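Local atomic coordinates of protection of telomeres protein 1 (Schizosaccharomyces pombe, PDB entry 4HJA), a protein that binds single-stranded telomeric DNA, protects the 3' overhang at chromosome ends and regulates telomerase and telomere length. Residues N81-G86 with I120-S125. The protein carries 1 engineered substitution. Sequence-based numbering, arbitrary orientation.
Sequences NYIKEG and IEKVDS
Lys122, on the edge strand 119-123 of an OB-fold DNA-binding domain, lays its chain over one face of the Tyr82 ring, in the loop between helix 73-79 and strand 88-98. The two side chains run at a slant to each other, the lysine extended beyond CG, and Lys122 CE sits 3.4 Å from the centroid of the Tyr82 ring in a CH-pi contact, 16° off the normal. The ammonium group lies further from the centre, with Lys122 NZ 4.4 Å from the Tyr82 ring centroid as a cation-pi partner. Lys122 NZ also donates to Tyr82 O at 2.8 Å, approaching 30° out of the carbonyl plane. With CG of Tyr82 anti to its own N (chi1 179°), the ring extends toward the strand, where its hydroxyl meets a water that accepts from Lys122 N; nearby, Glu121 OE1 is bonded to Tyr78 OH. Replacing Tyr82 with a leucine would probably leave the lysine chain without its aromatic platform and the water without its phenolic partner. Deeper in, beside strands 16-28 and 88-98, Ile83 runs alongside Lys122, pointing the other way, with Ile83 CD1 3.7 Å from Lys122 CG, while Ile83 CG1 packs 4.3 Å from Ile120 CD1.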
# COMPACT_ATOMS: atom_id res chain seq x y z
N ASN A 81 -11.75 3.92 9.65
CA ASN A 81 -12.91 4.72 9.24
C ASN A 81 -12.51 6.02 8.55
O ASN A 81 -13.26 7.00 8.54
CB ASN A 81 -13.84 5.00 10.44
CG ASN A 81 -14.26 3.73 11.17
OD1 ASN A 81 -13.79 3.45 12.27
ND2 ASN A 81 -15.17 2.96 10.56
N TYR A 82 -11.33 6.01 7.94
CA TYR A 82 -10.75 7.24 7.42
C TYR A 82 -10.15 7.08 6.02
O TYR A 82 -10.47 7.84 5.09
CB TYR A 82 -9.70 7.74 8.42
CG TYR A 82 -8.98 9.01 8.04
CD1 TYR A 82 -9.67 10.19 7.79
CD2 TYR A 82 -7.59 9.03 7.95
CE1 TYR A 82 -9.00 11.35 7.45
CE2 TYR A 82 -6.91 10.17 7.61
CZ TYR A 82 -7.62 11.33 7.36
OH TYR A 82 -6.93 12.47 7.03
N ILE A 83 -9.25 6.11 5.86
CA ILE A 83 -8.63 5.87 4.56
C ILE A 83 -9.61 5.06 3.75
O ILE A 83 -10.06 3.99 4.20
CB ILE A 83 -7.29 5.06 4.67
CG1 ILE A 83 -6.29 5.73 5.63
CG2 ILE A 83 -6.70 4.82 3.27
CD1 ILE A 83 -5.76 7.08 5.17
N LYS A 84 -9.96 5.56 2.56
CA LYS A 84 -10.97 4.94 1.71
C LYS A 84 -10.34 4.57 0.37
O LYS A 84 -9.35 5.18 -0.04
CB LYS A 84 -12.11 5.92 1.45
CG LYS A 84 -12.67 6.60 2.70
CD LYS A 84 -13.55 5.66 3.49
CE LYS A 84 -14.30 6.38 4.61
NZ LYS A 84 -14.98 5.39 5.48
N GLU A 85 -10.93 3.58 -0.31
CA GLU A 85 -10.50 3.20 -1.65
C GLU A 85 -10.47 4.44 -2.55
O GLU A 85 -11.38 5.27 -2.52
CB GLU A 85 -11.43 2.13 -2.24
CG GLU A 85 -11.53 0.89 -1.35
CD GLU A 85 -12.31 -0.27 -1.96
OE1 GLU A 85 -13.07 -0.07 -2.94
OE2 GLU A 85 -12.17 -1.39 -1.45
N GLY A 86 -9.40 4.59 -3.33
CA GLY A 86 -9.23 5.76 -4.17
C GLY A 86 -8.41 6.88 -3.55
O GLY A 86 -7.88 7.72 -4.27
N ILE A 120 1.08 7.02 8.39
CA ILE A 120 0.36 7.03 7.13
C ILE A 120 -0.66 8.16 7.17
O ILE A 120 -1.49 8.25 8.08
CB ILE A 120 -0.31 5.69 6.85
CG1 ILE A 120 -1.55 5.88 5.95
CG2 ILE A 120 -0.68 4.99 8.14
CD1 ILE A 120 -2.12 4.55 5.47
N GLU A 121 -0.58 9.06 6.20
CA GLU A 121 -1.58 10.11 6.11
C GLU A 121 -2.11 10.18 4.68
O GLU A 121 -1.42 9.75 3.75
CB GLU A 121 -1.02 11.46 6.60
CG GLU A 121 -0.68 11.55 8.12
CD GLU A 121 -1.91 11.60 9.04
OE1 GLU A 121 -3.03 11.28 8.57
OE2 GLU A 121 -1.77 11.97 10.24
N LYS A 122 -3.33 10.68 4.52
CA LYS A 122 -3.87 10.95 3.20
C LYS A 122 -3.08 12.09 2.61
O LYS A 122 -2.61 12.97 3.32
CB LYS A 122 -5.32 11.43 3.25
CG LYS A 122 -6.31 10.47 3.78
CD LYS A 122 -7.72 10.97 3.44
CE LYS A 122 -8.75 10.24 4.29
NZ LYS A 122 -10.14 10.29 3.74
N VAL A 123 -2.94 12.09 1.29
CA VAL A 123 -2.34 13.21 0.59
C VAL A 123 -3.43 13.80 -0.28
O VAL A 123 -4.23 13.06 -0.85
CB VAL A 123 -1.17 12.72 -0.27
CG1 VAL A 123 -0.61 13.85 -1.11
CG2 VAL A 123 -0.11 12.13 0.63
N ASP A 124 -3.51 15.12 -0.35
CA ASP A 124 -4.58 15.72 -1.14
C ASP A 124 -4.39 15.33 -2.59
O ASP A 124 -3.30 15.45 -3.14
CB ASP A 124 -4.64 17.24 -1.00
CG ASP A 124 -5.67 17.87 -1.93
OD1 ASP A 124 -6.88 17.73 -1.65
OD2 ASP A 124 -5.27 18.48 -2.94
N SER A 125 -5.49 14.87 -3.18
CA SER A 125 -5.50 14.35 -4.54
C SER A 125 -4.74 15.23 -5.54
O SER A 125 -4.37 14.75 -6.60
CB SER A 125 -6.94 14.15 -5.01
OG SER A 125 -7.70 15.34 -4.82
O HOH W 1 -4.17 12.34 6.73